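Local coordinates for hypothetical protein PH1109 (Pyrococcus horikoshii, PDB 2D5A), which is a small Rossmann-like protein of the CoA-binding domain family that holds coenzyme A across the C-terminal ends of its parallel strands, at residues Lys23-Val28 and Val80-Val85. Numbering follows the deposited sequence.
Sequences KKIALV and VVDLFV. With COA (coenzyme A), chain B.
V28 meets two side chains of 80-83 on one face of a parallel strand pair: its CG2 rests 3.7 Å from V81 CG1 and its CB lies alongside L83 CD2; its CG1 reaches V85 CG1 just past the end of strand 80-83. With CG1 anti to the backbone N (chi1 174°), the two methyls of V28 diverge to these different neighbours. On the other face I25 splits likewise, CD1 packing against V80 CB at 3.6 Å and CG2 against D82 CB. Farther along, the L27 branch crosses the F84 ring obliquely, CD2 being 3.7 Å from F84 CD2, while L27 CD1 runs beside the carboxylate of D82, whose OD1 is held by Q108. Five backbone hydrogen bonds ladder the pair from K24 to F84. Four are nearly straight; the last, F84 N to V28 O at 2.7 Å, is bent to 146° at the hydrogen, and the same oxygen sits at the edge of the F84 ring. Packing slackens at the start, where K24 sends its amine away to salt bridges with D51 and D76 and K23 stays partly exposed. At the other end coenzyme A joins the packing: V85 CG1 lies 3.6 Å from its adenine N3A, and C7P of its pantetheine arm approaches F84. Strands 24-28 and 80-83 are inner neighbours in the parallel five-stranded sheet, 80-83 at its middle, flanked by 51-55 and 104-107 respectively; helix 90-100 covers the V28, V81 and L83 face, and helix 37-47 covers L27 and F84 on the other.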
ATOM      1  N   LYS A  23      -2.469  10.111  -2.775  1.00 20.54           N
ATOM      2  CA  LYS A  23      -3.713   9.595  -2.232  1.00 16.95           C
ATOM      3  C   LYS A  23      -4.471   8.631  -3.154  1.00 15.80           C
ATOM      4  O   LYS A  23      -5.554   8.209  -2.773  1.00 17.62           O
ATOM      5  CB  LYS A  23      -4.626  10.737  -1.858  1.00 19.47           C
ATOM      6  CG  LYS A  23      -3.725  11.491  -0.741  1.00 24.97           C
ATOM      7  CD  LYS A  23      -4.487  12.248   0.246  1.00 19.61           C
ATOM      8  CE  LYS A  23      -5.443  11.426   1.040  1.00 18.46           C
ATOM      9  NZ  LYS A  23      -6.244  12.416   1.847  1.00 18.05           N
ATOM     10  N   LYS A  24      -3.842   8.323  -4.282  1.00 14.90           N
ATOM     11  CA  LYS A  24      -4.462   7.274  -5.245  1.00 14.13           C
ATOM     12  C   LYS A  24      -3.817   5.962  -4.796  1.00 16.33           C
ATOM     13  O   LYS A  24      -2.582   5.734  -5.100  1.00 18.02           O
ATOM     14  CB  LYS A  24      -4.021   7.581  -6.696  1.00 16.50           C
ATOM     15  CG  LYS A  24      -4.619   8.966  -7.179  1.00 19.67           C
ATOM     16  CD  LYS A  24      -6.104   8.841  -7.411  1.00 18.95           C
ATOM     17  CE  LYS A  24      -6.701  10.057  -8.239  1.00 18.20           C
ATOM     18  NZ  LYS A  24      -8.183   9.805  -8.499  1.00 17.21           N
ATOM     19  N   ILE A  25      -4.616   5.132  -4.131  1.00 14.90           N
ATOM     20  CA  ILE A  25      -4.035   3.900  -3.513  1.00 16.56           C
ATOM     21  C   ILE A  25      -4.584   2.655  -4.197  1.00 15.90           C
ATOM     22  O   ILE A  25      -5.832   2.601  -4.411  1.00 15.13           O
ATOM     23  CB  ILE A  25      -4.475   3.809  -2.031  1.00 17.49           C
ATOM     24  CG1 ILE A  25      -4.179   5.136  -1.201  1.00 16.21           C
ATOM     25  CG2 ILE A  25      -3.610   2.619  -1.303  1.00 14.64           C
ATOM     26  CD1 ILE A  25      -2.747   5.601  -1.242  1.00 16.72           C
ATOM     27  N   ALA A  26      -3.736   1.659  -4.507  1.00 14.18           N
ATOM     28  CA  ALA A  26      -4.243   0.324  -4.977  1.00 13.94           C
ATOM     29  C   ALA A  26      -4.021  -0.480  -3.716  1.00 16.28           C
ATOM     30  O   ALA A  26      -2.833  -0.695  -3.338  1.00 16.52           O
ATOM     31  CB  ALA A  26      -3.379  -0.204  -6.062  1.00 14.17           C
ATOM     32  N   LEU A  27      -5.106  -0.997  -3.113  1.00 12.31           N
ATOM     33  CA  LEU A  27      -4.983  -1.719  -1.829  1.00 12.70           C
ATOM     34  C   LEU A  27      -5.159  -3.210  -2.203  1.00 16.56           C
ATOM     35  O   LEU A  27      -6.236  -3.741  -2.468  1.00 14.07           O
ATOM     36  CB  LEU A  27      -6.043  -1.229  -0.837  1.00 12.62           C
ATOM     37  CG  LEU A  27      -5.799  -1.708   0.647  1.00 14.65           C
ATOM     38  CD1 LEU A  27      -6.374  -0.734   1.667  1.00 15.48           C
ATOM     39  CD2 LEU A  27      -6.478  -3.154   0.849  1.00 15.80           C
ATOM     40  N   VAL A  28      -4.003  -3.881  -2.128  1.00 13.31           N
ATOM     41  CA  VAL A  28      -3.948  -5.296  -2.674  1.00 13.40           C
ATOM     42  C   VAL A  28      -4.201  -6.273  -1.559  1.00 14.00           C
ATOM     43  O   VAL A  28      -3.579  -6.187  -0.479  1.00 17.02           O
ATOM     44  CB  VAL A  28      -2.484  -5.522  -3.285  1.00 11.95           C
ATOM     45  CG1 VAL A  28      -2.368  -7.010  -3.712  1.00 12.77           C
ATOM     46  CG2 VAL A  28      -2.221  -4.574  -4.448  1.00 14.34           C
ATOM     47  N   VAL A  80       0.318   4.803  -4.800  1.00 18.44           N
ATOM     48  CA  VAL A  80       0.816   3.898  -3.779  1.00 17.16           C
ATOM     49  C   VAL A  80       0.199   2.523  -3.922  1.00 17.49           C
ATOM     50  O   VAL A  80      -1.006   2.461  -4.079  1.00 17.26           O
ATOM     51  CB  VAL A  80       0.426   4.375  -2.394  1.00 17.55           C
ATOM     52  CG1 VAL A  80       0.988   3.414  -1.296  1.00 17.52           C
ATOM     53  CG2 VAL A  80       0.980   5.826  -2.107  1.00 17.69           C
ATOM     54  N   VAL A  81       1.018   1.456  -3.951  1.00 15.63           N
ATOM     55  CA  VAL A  81       0.439   0.097  -3.870  1.00 16.32           C
ATOM     56  C   VAL A  81       0.597  -0.326  -2.457  1.00 17.76           C
ATOM     57  O   VAL A  81       1.778  -0.496  -2.033  1.00 19.44           O
ATOM     58  CB  VAL A  81       1.147  -0.794  -4.890  1.00 14.95           C
ATOM     59  CG1 VAL A  81       0.581  -2.217  -4.745  1.00 16.31           C
ATOM     60  CG2 VAL A  81       0.838  -0.254  -6.392  1.00 18.91           C
ATOM     61  N   ASP A  82      -0.504  -0.534  -1.716  1.00 17.02           N
ATOM     62  CA  ASP A  82      -0.495  -0.789  -0.229  1.00 17.25           C
ATOM     63  C   ASP A  82      -0.796  -2.293  -0.166  1.00 20.10           C
ATOM     64  O   ASP A  82      -1.867  -2.719  -0.558  1.00 16.85           O
ATOM     65  CB  ASP A  82      -1.585   0.091   0.367  1.00 16.30           C
ATOM     66  CG  ASP A  82      -1.725  -0.031   1.807  1.00 16.08           C
ATOM     67  OD1 ASP A  82      -0.629  -0.389   2.451  1.00 18.84           O
ATOM     68  OD2 ASP A  82      -2.760   0.228   2.418  1.00 19.39           O
ATOM     69  N   LEU A  83       0.181  -3.072   0.338  1.00 16.82           N
ATOM     70  CA  LEU A  83       0.114  -4.552   0.213  1.00 17.90           C
ATOM     71  C   LEU A  83      -0.401  -5.249   1.435  1.00 20.38           C
ATOM     72  O   LEU A  83       0.129  -5.014   2.518  1.00 16.08           O
ATOM     73  CB  LEU A  83       1.535  -5.076  -0.092  1.00 16.08           C
ATOM     74  CG  LEU A  83       2.131  -4.580  -1.410  1.00 17.49           C
ATOM     75  CD1 LEU A  83       3.698  -4.831  -1.376  1.00 18.69           C
ATOM     76  CD2 LEU A  83       1.463  -5.302  -2.665  1.00 16.98           C
ATOM     77  N   PHE A  84      -1.515  -5.999   1.296  1.00 14.98           N
ATOM     78  CA  PHE A  84      -2.078  -6.823   2.386  1.00 17.72           C
ATOM     79  C   PHE A  84      -2.134  -8.302   1.865  1.00 16.42           C
ATOM     80  O   PHE A  84      -3.169  -8.988   1.973  1.00 17.91           O
ATOM     81  CB  PHE A  84      -3.501  -6.392   2.723  1.00 17.73           C
ATOM     82  CG  PHE A  84      -3.562  -5.117   3.548  1.00 15.36           C
ATOM     83  CD1 PHE A  84      -3.662  -5.204   4.944  1.00 18.74           C
ATOM     84  CD2 PHE A  84      -3.549  -3.887   2.927  1.00 16.52           C
ATOM     85  CE1 PHE A  84      -3.770  -4.025   5.754  1.00 17.69           C
ATOM     86  CE2 PHE A  84      -3.673  -2.718   3.700  1.00 16.89           C
ATOM     87  CZ  PHE A  84      -3.788  -2.766   5.078  1.00 18.22           C
ATOM     88  N   VAL A  85      -1.011  -8.747   1.330  1.00 18.14           N
ATOM     89  CA  VAL A  85      -0.940 -10.133   0.885  1.00 18.22           C
ATOM     90  C   VAL A  85       0.396 -10.747   1.374  1.00 19.52           C
ATOM     91  O   VAL A  85       1.284 -10.008   1.691  1.00 20.47           O
ATOM     92  CB  VAL A  85      -0.933 -10.303  -0.659  1.00 16.61           C
ATOM     93  CG1 VAL A  85      -2.395  -9.935  -1.200  1.00 17.54           C
ATOM     94  CG2 VAL A  85       0.118  -9.430  -1.415  1.00 18.33           C
TER
HETATM   95  N1A COA B 200      -4.248 -11.086  -4.745  1.00 17.87           N
HETATM   96  C2A COA B 200      -4.987 -10.327  -3.952  1.00 14.21           C
HETATM   97  N3A COA B 200      -5.503 -10.761  -2.802  1.00 14.73           N
HETATM   98  C4A COA B 200      -5.214 -12.012  -2.409  1.00 17.49           C
HETATM   99  C5A COA B 200      -4.414 -12.840  -3.195  1.00 15.73           C
HETATM  100  C6A COA B 200      -3.940 -12.359  -4.405  1.00 18.52           C
HETATM  101  N6A COA B 200      -3.257 -13.135  -5.260  1.00 18.65           N
HETATM  102  N7A COA B 200      -4.344 -14.014  -2.561  1.00 17.87           N
HETATM  103  C8A COA B 200      -5.053 -13.942  -1.436  1.00 20.07           C
HETATM  104  N9A COA B 200      -5.595 -12.718  -1.341  1.00 17.35           N
HETATM  105  C1B COA B 200      -6.537 -12.251  -0.313  1.00 19.95           C
HETATM  106  C2B COA B 200      -7.590 -13.299   0.062  1.00 20.18           C
HETATM  107  O2B COA B 200      -8.731 -13.177  -0.788  1.00 19.85           O
HETATM  108  C3B COA B 200      -7.873 -12.940   1.523  1.00 20.94           C
HETATM  109  O3B COA B 200      -9.124 -12.275   1.731  1.00 21.39           O
HETATM  110  P3B COA B 200     -10.448 -13.167   1.959  1.00 19.88           P
HETATM  111  O7A COA B 200     -11.625 -12.068   1.931  1.00 19.85           O
HETATM  112  O8A COA B 200     -10.331 -13.861   3.385  1.00 20.79           O
HETATM  113  O9A COA B 200     -10.497 -14.137   0.833  1.00 18.80           O
HETATM  114  C4B COA B 200      -6.699 -12.046   1.938  1.00 20.93           C
HETATM  115  O4B COA B 200      -5.749 -12.133   0.872  1.00 22.98           O
HETATM  116  C5B COA B 200      -6.055 -12.568   3.224  1.00 25.78           C
HETATM  117  O5B COA B 200      -5.748 -13.953   3.062  1.00 22.82           O
HETATM  118  P1A COA B 200      -4.472 -14.643   3.793  1.00 26.07           P
HETATM  119  O1A COA B 200      -3.239 -14.102   3.174  1.00 26.92           O
HETATM  120  O2A COA B 200      -4.778 -16.089   3.670  1.00 29.64           O
HETATM  121  O3A COA B 200      -4.747 -14.202   5.314  1.00 25.37           O
HETATM  122  P2A COA B 200      -3.723 -14.404   6.551  1.00 25.83           P
HETATM  123  O4A COA B 200      -4.610 -14.525   7.729  1.00 27.31           O
HETATM  124  O5A COA B 200      -2.753 -15.457   6.168  1.00 25.63           O
HETATM  125  O6A COA B 200      -2.953 -12.998   6.695  1.00 24.74           O
HETATM  126  CBP COA B 200      -1.956 -11.119   5.612  1.00 20.07           C
HETATM  127  CCP COA B 200      -1.845 -12.626   5.867  1.00 20.30           C
HETATM  128  CDP COA B 200      -3.331 -10.700   5.084  1.00 20.40           C
HETATM  129  CEP COA B 200      -0.713 -10.606   4.892  1.00 20.57           C
HETATM  130  CAP COA B 200      -1.903 -10.517   7.029  1.00 22.55           C
HETATM  131  OAP COA B 200      -0.696 -10.814   7.743  1.00 24.62           O
HETATM  132  C9P COA B 200      -2.069  -8.997   7.097  1.00 22.56           C
HETATM  133  O9P COA B 200      -3.338  -8.555   7.185  1.00 22.87           O
HETATM  134  N8P COA B 200      -1.005  -8.197   7.200  1.00 22.81           N
HETATM  135  C7P COA B 200      -1.126  -6.743   7.360  1.00 18.73           C
HETATM  136  C6P COA B 200      -1.298  -6.498   8.865  1.00 19.98           C
HETATM  137  C5P COA B 200      -1.441  -5.003   9.152  1.00 19.02           C
HETATM  138  O5P COA B 200      -0.539  -4.179   8.578  1.00 22.50           O
HETATM  139  N4P COA B 200      -2.466  -4.605   9.889  1.00 27.17           N
HETATM  140  C3P COA B 200      -2.675  -3.176  10.148  1.00 34.46           C
HETATM  141  C2P COA B 200      -2.642  -3.019  11.664  1.00 42.42           C
HETATM  142  S1P COA B 200      -3.028  -1.284  12.079  1.00 52.14           S